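Local atomic coordinates of protein piwi (Drosophila melanogaster, PDB entry 6KR6), a protein that binds piRNAs directly and, in complex with them, governs the methylation and subsequent repression of transposons. Residues 722-734 / 761-775. Sequence-based numbering, arbitrary orientation.
Sequences ERYDFYLVSQQVR and TYKMCHLYYNWSGTT. With nucleotides of chain B.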
loop_
_atom_site.group_PDB
_atom_site.type_symbol
_atom_site.label_atom_id
_atom_site.label_comp_id
_atom_site.label_asym_id
_atom_site.label_seq_id
_atom_site.Cartn_x
_atom_site.Cartn_y
_atom_site.Cartn_z
ATOM N N GLU A 722 -17.175 -0.988 -11.642
ATOM C CA GLU A 722 -17.373 0.422 -11.960
ATOM C C GLU A 722 -16.094 1.082 -12.458
ATOM O O GLU A 722 -16.156 2.050 -13.225
ATOM C CB GLU A 722 -17.901 1.167 -10.734
ATOM C CG GLU A 722 -17.024 1.031 -9.497
ATOM C CD GLU A 722 -16.643 2.373 -8.901
ATOM O OE1 GLU A 722 -16.529 3.355 -9.663
ATOM O OE2 GLU A 722 -16.461 2.444 -7.668
ATOM N N ARG A 723 -14.935 0.580 -12.045
ATOM C CA ARG A 723 -13.665 1.215 -12.360
ATOM C C ARG A 723 -13.126 0.739 -13.703
ATOM O O ARG A 723 -13.261 -0.434 -14.063
ATOM C CB ARG A 723 -12.636 0.931 -11.265
ATOM C CG ARG A 723 -12.561 2.000 -10.188
ATOM C CD ARG A 723 -13.142 1.527 -8.864
ATOM N NE ARG A 723 -12.470 0.339 -8.343
ATOM C CZ ARG A 723 -11.278 0.343 -7.750
ATOM N NH1 ARG A 723 -10.757 -0.790 -7.305
ATOM N NH2 ARG A 723 -10.601 1.471 -7.609
ATOM N N TYR A 724 -12.523 1.667 -14.443
ATOM C CA TYR A 724 -11.690 1.332 -15.595
ATOM C C TYR A 724 -10.278 1.124 -15.064
ATOM O O TYR A 724 -9.529 2.083 -14.863
ATOM C CB TYR A 724 -11.748 2.429 -16.653
ATOM C CG TYR A 724 -10.712 2.295 -17.753
ATOM C CD1 TYR A 724 -10.310 1.046 -18.218
ATOM C CD2 TYR A 724 -10.127 3.421 -18.320
ATOM C CE1 TYR A 724 -9.359 0.924 -19.215
ATOM C CE2 TYR A 724 -9.178 3.310 -19.318
ATOM C CZ TYR A 724 -8.798 2.059 -19.761
ATOM O OH TYR A 724 -7.853 1.945 -20.755
ATOM N N ASP A 725 -9.914 -0.134 -14.830
ATOM C CA ASP A 725 -8.648 -0.448 -14.189
ATOM C C ASP A 725 -8.186 -1.828 -14.630
ATOM O O ASP A 725 -8.889 -2.547 -15.345
ATOM C CB ASP A 725 -8.772 -0.381 -12.663
ATOM C CG ASP A 725 -9.947 -1.176 -12.138
ATOM O OD1 ASP A 725 -10.861 -1.485 -12.930
ATOM O OD2 ASP A 725 -9.955 -1.494 -10.929
ATOM N N PHE A 726 -6.983 -2.188 -14.190
ATOM C CA PHE A 726 -6.416 -3.490 -14.518
ATOM C C PHE A 726 -5.347 -3.844 -13.494
ATOM O O PHE A 726 -4.973 -3.035 -12.641
ATOM C CB PHE A 726 -5.840 -3.509 -15.940
ATOM C CG PHE A 726 -4.724 -2.523 -16.166
ATOM C CD1 PHE A 726 -4.998 -1.233 -16.591
ATOM C CD2 PHE A 726 -3.402 -2.891 -15.969
ATOM C CE1 PHE A 726 -3.975 -0.326 -16.806
ATOM C CE2 PHE A 726 -2.377 -1.988 -16.182
ATOM C CZ PHE A 726 -2.664 -0.704 -16.601
ATOM N N TYR A 727 -4.873 -5.082 -13.588
ATOM C CA TYR A 727 -3.750 -5.569 -12.804
ATOM C C TYR A 727 -2.565 -5.825 -13.725
ATOM O O TYR A 727 -2.731 -6.163 -14.900
ATOM C CB TYR A 727 -4.102 -6.857 -12.051
ATOM C CG TYR A 727 -5.186 -6.706 -11.007
ATOM C CD1 TYR A 727 -4.927 -6.081 -9.793
ATOM C CD2 TYR A 727 -6.463 -7.207 -11.227
ATOM C CE1 TYR A 727 -5.915 -5.948 -8.833
ATOM C CE2 TYR A 727 -7.455 -7.081 -10.273
ATOM C CZ TYR A 727 -7.176 -6.452 -9.079
ATOM O OH TYR A 727 -8.164 -6.325 -8.130
ATOM N N LEU A 728 -1.365 -5.663 -13.177
ATOM C CA LEU A 728 -0.141 -5.901 -13.926
ATOM C C LEU A 728 0.907 -6.482 -12.994
ATOM O O LEU A 728 1.084 -6.001 -11.870
ATOM C CB LEU A 728 0.378 -4.611 -14.574
ATOM C CG LEU A 728 1.811 -4.597 -15.119
ATOM C CD1 LEU A 728 1.957 -5.510 -16.324
ATOM C CD2 LEU A 728 2.257 -3.180 -15.463
ATOM N N VAL A 729 1.580 -7.527 -13.458
ATOM C CA VAL A 729 2.763 -8.064 -12.802
ATOM C C VAL A 729 3.956 -7.639 -13.645
ATOM O O VAL A 729 4.097 -8.062 -14.797
ATOM C CB VAL A 729 2.691 -9.588 -12.650
ATOM C CG1 VAL A 729 4.074 -10.155 -12.366
ATOM C CG2 VAL A 729 1.727 -9.961 -11.538
ATOM N N SER A 730 4.801 -6.784 -13.083
ATOM C CA SER A 730 5.960 -6.257 -13.788
ATOM C C SER A 730 7.281 -6.753 -13.229
ATOM O O SER A 730 8.220 -6.979 -13.994
ATOM C CB SER A 730 5.943 -4.725 -13.754
ATOM O OG SER A 730 5.829 -4.252 -12.423
ATOM N N GLN A 731 7.381 -6.938 -11.917
ATOM C CA GLN A 731 8.618 -7.347 -11.267
ATOM C C GLN A 731 8.489 -8.792 -10.809
ATOM O O GLN A 731 7.653 -9.102 -9.953
ATOM C CB GLN A 731 8.936 -6.435 -10.083
ATOM C CG GLN A 731 10.232 -6.766 -9.364
ATOM C CD GLN A 731 10.471 -5.871 -8.164
ATOM O OE1 GLN A 731 9.800 -5.995 -7.139
ATOM N NE2 GLN A 731 11.427 -4.958 -8.287
ATOM N N GLN A 732 9.309 -9.670 -11.381
ATOM C CA GLN A 732 9.356 -11.049 -10.923
ATOM C C GLN A 732 10.025 -11.126 -9.555
ATOM O O GLN A 732 10.907 -10.329 -9.224
ATOM C CB GLN A 732 10.113 -11.921 -11.923
ATOM C CG GLN A 732 11.522 -11.429 -12.210
ATOM C CD GLN A 732 12.252 -12.289 -13.220
ATOM O OE1 GLN A 732 13.332 -11.929 -13.686
ATOM N NE2 GLN A 732 11.667 -13.432 -13.563
ATOM N N VAL A 733 9.594 -12.096 -8.756
ATOM C CA VAL A 733 10.141 -12.317 -7.423
ATOM C C VAL A 733 10.822 -13.677 -7.403
ATOM O O VAL A 733 10.258 -14.671 -7.875
ATOM C CB VAL A 733 9.057 -12.224 -6.333
ATOM C CG1 VAL A 733 8.562 -10.794 -6.201
ATOM C CG2 VAL A 733 7.900 -13.159 -6.639
ATOM N N ARG A 734 12.045 -13.714 -6.874
ATOM C CA ARG A 734 12.742 -14.986 -6.716
ATOM C C ARG A 734 12.080 -15.834 -5.638
ATOM O O ARG A 734 11.740 -17.001 -5.869
ATOM C CB ARG A 734 14.215 -14.741 -6.387
ATOM N N THR A 761 2.458 1.633 -19.665
ATOM C CA THR A 761 2.776 1.505 -18.245
ATOM C C THR A 761 3.864 0.461 -18.015
ATOM O O THR A 761 4.788 0.677 -17.216
ATOM C CB THR A 761 1.513 1.155 -17.459
ATOM O OG1 THR A 761 0.482 2.103 -17.765
ATOM C CG2 THR A 761 1.794 1.189 -15.969
ATOM N N TYR A 762 3.783 -0.673 -18.716
ATOM C CA TYR A 762 4.834 -1.679 -18.602
ATOM C C TYR A 762 6.176 -1.127 -19.074
ATOM O O TYR A 762 7.223 -1.444 -18.498
ATOM C CB TYR A 762 4.452 -2.933 -19.392
ATOM C CG TYR A 762 5.393 -4.101 -19.181
ATOM C CD1 TYR A 762 5.646 -4.596 -17.909
ATOM C CD2 TYR A 762 6.016 -4.720 -20.259
ATOM C CE1 TYR A 762 6.501 -5.664 -17.712
ATOM C CE2 TYR A 762 6.870 -5.791 -20.072
ATOM C CZ TYR A 762 7.109 -6.259 -18.798
ATOM O OH TYR A 762 7.959 -7.324 -18.609
ATOM N N LYS A 763 6.160 -0.292 -20.119
ATOM C CA LYS A 763 7.381 0.380 -20.560
ATOM C C LYS A 763 7.930 1.289 -19.469
ATOM O O LYS A 763 9.117 1.223 -19.127
ATOM C CB LYS A 763 7.109 1.187 -21.831
ATOM C CG LYS A 763 7.059 0.377 -23.111
ATOM C CD LYS A 763 6.724 1.273 -24.294
ATOM C CE LYS A 763 6.570 0.480 -25.582
ATOM N NZ LYS A 763 7.830 -0.210 -25.977
ATOM N N MET A 764 7.075 2.152 -18.914
ATOM C CA MET A 764 7.504 3.065 -17.861
ATOM C C MET A 764 7.988 2.324 -16.624
ATOM O O MET A 764 8.675 2.919 -15.787
ATOM C CB MET A 764 6.365 4.017 -17.489
ATOM C CG MET A 764 5.916 4.932 -18.622
ATOM S SD MET A 764 7.256 5.913 -19.325
ATOM C CE MET A 764 7.853 6.768 -17.870
ATOM N N CYS A 765 7.628 1.050 -16.481
ATOM C CA CYS A 765 8.166 0.224 -15.404
ATOM C C CYS A 765 9.624 -0.186 -15.616
ATOM O O CYS A 765 10.197 -0.824 -14.726
ATOM C CB CYS A 765 7.304 -1.028 -15.223
ATOM S SG CYS A 765 5.818 -0.770 -14.227
ATOM N N HIS A 766 10.241 0.163 -16.746
ATOM C CA HIS A 766 11.602 -0.265 -17.061
ATOM C C HIS A 766 12.667 0.782 -16.745
ATOM O O HIS A 766 13.847 0.536 -17.016
ATOM C CB HIS A 766 11.717 -0.636 -18.549
ATOM C CG HIS A 766 11.058 -1.929 -18.916
ATOM N ND1 HIS A 766 9.697 -2.049 -19.091
ATOM C CD2 HIS A 766 11.579 -3.154 -19.166
ATOM C CE1 HIS A 766 9.405 -3.295 -19.420
ATOM N NE2 HIS A 766 10.530 -3.986 -19.473
ATOM N N LEU A 767 12.296 1.933 -16.184
ATOM C CA LEU A 767 13.165 3.105 -16.186
ATOM C C LEU A 767 13.632 3.524 -14.792
ATOM O O LEU A 767 13.980 4.688 -14.580
ATOM C CB LEU A 767 12.463 4.275 -16.874
ATOM C CG LEU A 767 12.179 4.141 -18.372
ATOM C CD1 LEU A 767 11.186 5.202 -18.820
ATOM C CD2 LEU A 767 13.467 4.241 -19.175
ATOM N N TYR A 768 13.654 2.603 -13.831
ATOM C CA TYR A 768 14.206 2.894 -12.510
ATOM C C TYR A 768 15.672 2.478 -12.511
ATOM O O TYR A 768 15.988 1.284 -12.492
ATOM C CB TYR A 768 13.427 2.183 -11.408
ATOM C CG TYR A 768 13.861 2.590 -10.015
ATOM C CD1 TYR A 768 13.671 3.889 -9.561
ATOM C CD2 TYR A 768 14.460 1.678 -9.157
ATOM C CE1 TYR A 768 14.069 4.270 -8.293
ATOM C CE2 TYR A 768 14.857 2.048 -7.886
ATOM C CZ TYR A 768 14.660 3.344 -7.460
ATOM O OH TYR A 768 15.055 3.714 -6.196
ATOM N N TYR A 769 16.567 3.465 -12.517
ATOM C CA TYR A 769 17.977 3.223 -12.789
ATOM C C TYR A 769 18.735 2.606 -11.619
ATOM O O TYR A 769 19.856 2.126 -11.819
ATOM C CB TYR A 769 18.644 4.531 -13.214
ATOM C CG TYR A 769 18.100 5.074 -14.516
ATOM C CD1 TYR A 769 17.821 4.224 -15.580
ATOM C CD2 TYR A 769 17.851 6.430 -14.677
ATOM C CE1 TYR A 769 17.318 4.711 -16.769
ATOM C CE2 TYR A 769 17.346 6.927 -15.862
ATOM C CZ TYR A 769 17.083 6.063 -16.905
ATOM O OH TYR A 769 16.579 6.555 -18.085
ATOM N N ASN A 770 18.170 2.604 -10.412
ATOM C CA ASN A 770 18.811 1.911 -9.303
ATOM C C ASN A 770 18.583 0.408 -9.337
ATOM O O ASN A 770 19.174 -0.311 -8.524
ATOM C CB ASN A 770 18.320 2.470 -7.963
ATOM C CG ASN A 770 19.242 3.534 -7.400
ATOM O OD1 ASN A 770 20.071 4.095 -8.116
ATOM N ND2 ASN A 770 19.104 3.815 -6.109
ATOM N N TRP A 771 17.748 -0.083 -10.249
ATOM C CA TRP A 771 17.427 -1.502 -10.345
ATOM C C TRP A 771 17.537 -1.924 -11.801
ATOM O O TRP A 771 16.829 -1.387 -12.658
ATOM C CB TRP A 771 16.022 -1.776 -9.797
ATOM C CG TRP A 771 15.646 -3.226 -9.748
ATOM C CD1 TRP A 771 14.745 -3.865 -10.549
ATOM C CD2 TRP A 771 16.158 -4.219 -8.849
ATOM N NE1 TRP A 771 14.664 -5.193 -10.205
ATOM C CE2 TRP A 771 15.522 -5.436 -9.165
ATOM C CE3 TRP A 771 17.093 -4.197 -7.810
ATOM C CZ2 TRP A 771 15.788 -6.619 -8.479
ATOM C CZ3 TRP A 771 17.356 -5.373 -7.129
ATOM C CH2 TRP A 771 16.706 -6.566 -7.468
ATOM N N SER A 772 18.419 -2.884 -12.079
ATOM C CA SER A 772 18.659 -3.341 -13.447
ATOM C C SER A 772 17.554 -4.273 -13.936
ATOM O O SER A 772 17.825 -5.385 -14.401
ATOM C CB SER A 772 20.019 -4.036 -13.536
ATOM O OG SER A 772 20.178 -4.965 -12.480
ATOM N N GLY A 773 16.310 -3.821 -13.855
ATOM C CA GLY A 773 15.193 -4.630 -14.301
ATOM C C GLY A 773 13.899 -3.880 -14.086
ATOM O O GLY A 773 13.896 -2.705 -13.710
ATOM N N THR A 774 12.791 -4.571 -14.332
ATOM C CA THR A 774 11.489 -3.965 -14.098
ATOM C C THR A 774 11.226 -3.825 -12.602
ATOM O O THR A 774 11.655 -4.650 -11.792
ATOM C CB THR A 774 10.380 -4.792 -14.744
ATOM O OG1 THR A 774 10.509 -6.163 -14.349
ATOM C CG2 THR A 774 10.452 -4.694 -16.255
ATOM N N THR A 775 10.518 -2.761 -12.242
ATOM C CA THR A 775 10.141 -2.494 -10.863
ATOM C C THR A 775 8.656 -2.775 -10.666
ATOM O O THR A 775 7.901 -2.965 -11.622
ATOM C CB THR A 775 10.478 -1.049 -10.476
ATOM O OG1 THR A 775 10.144 -0.175 -11.561
ATOM C CG2 THR A 775 11.962 -0.915 -10.164
ATOM P P U B 3 22.221 2.328 -2.638
ATOM O OP1 U B 3 21.538 3.572 -3.079
ATOM O OP2 U B 3 22.447 2.076 -1.193
ATOM O "O5'" U B 3 21.413 1.094 -3.239
ATOM C "C5'" U B 3 20.971 1.101 -4.588
ATOM C "C4'" U B 3 20.294 -0.198 -4.952
ATOM O "O4'" U B 3 21.212 -1.302 -4.770
ATOM C "C3'" U B 3 19.082 -0.577 -4.116
ATOM O "O3'" U B 3 17.908 0.074 -4.571
ATOM C "C2'" U B 3 19.019 -2.097 -4.265
ATOM O "O2'" U B 3 18.314 -2.461 -5.442
ATOM C "C1'" U B 3 20.496 -2.472 -4.446
ATOM N N1 U B 3 21.098 -3.109 -3.250
ATOM C C2 U B 3 20.975 -4.484 -3.150
ATOM O O2 U B 3 20.392 -5.155 -3.985
ATOM N N3 U B 3 21.553 -5.045 -2.038
ATOM C C4 U B 3 22.234 -4.385 -1.037
ATOM O O4 U B 3 22.698 -5.032 -0.097
ATOM C C5 U B 3 22.326 -2.966 -1.214
ATOM C C6 U B 3 21.771 -2.390 -2.288
ATOM P P U B 4 17.032 0.995 -3.587
ATOM O OP1 U B 4 16.586 2.179 -4.362
ATOM O OP2 U B 4 17.774 1.177 -2.312
ATOM O "O5'" U B 4 15.748 0.105 -3.284
ATOM C "C5'" U B 4 15.088 -0.588 -4.337
ATOM C "C4'" U B 4 14.573 -1.931 -3.886
ATOM O "O4'" U B 4 15.681 -2.723 -3.376
ATOM C "C3'" U B 4 13.524 -1.890 -2.775
ATOM O "O3'" U B 4 12.543 -2.901 -3.000
ATOM C "C2'" U B 4 14.333 -2.224 -1.524
ATOM O "O2'" U B 4 13.583 -2.803 -0.476
ATOM C "C1'" U B 4 15.379 -3.189 -2.075
ATOM N N1 U B 4 16.622 -3.222 -1.289
ATOM C C2 U B 4 17.359 -4.391 -1.277
ATOM O O2 U B 4 17.038 -5.386 -1.907
ATOM N N3 U B 4 18.498 -4.348 -0.511
ATOM C C4 U B 4 18.958 -3.283 0.236
ATOM O O4 U B 4 20.003 -3.399 0.878
ATOM C C5 U B 4 18.134 -2.115 0.182
ATOM C C6 U B 4 17.020 -2.127 -0.557
#
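Phe726 turns the edge of its ring, near the ring plane, to Thr761 on the last turn of helix 754-764; the hydroxyl of Thr761 is hydrogen-bonded to Tyr650 and to the carbonyl of Met757. Two residues on, Leu728 points the same way. With CG anti to the backbone N (chi1 166°), it sets CD1 4.1 Å from CD1 of Tyr762, the two side chains crossing at about a right angle, and CD2 near the methyl of Thr761 and the sulfur of Cys765.

Where strand 725-729 gives way to loop, Ser730 is gripped from both its side chain and its backbone. Its OG donates to the carbonyl O of Thr775 at 2.6 Å, tilted 19° from the carbonyl plane, while its own carbonyl O accepts from OG1 of Thr774. Tyr762 brings CE1 to 4.0 Å from CA of Ser730, which lies at the ring edge. With the hydroxyl gone, as in an alanine here, the buried Thr775 carbonyl would probably be left without its partner across the contact.

The extended chain of Gln731 runs along the backbone at Thr774, CG lying 3.5 Å from the carbonyl O of that residue. Its amide ends beside Trp771, NE2 3.8 Å from NE1, with amide and ring planes 67° apart.

The Trp771 ring also meets O2' of U3 of chain B at its edge, near its plane. Tyr768 OH donates to OP1 of U4 of chain B at 2.8 Å, and Asn770 ND2, also bonded to the carbonyl O of Leu810, adds a weak bond to that oxygen. The contact thus joins a sheet strand to the loop after helix 754-764 that meets the RNA phosphate of U4, within the RNase H-like PIWI domain of an Argonaute-family protein.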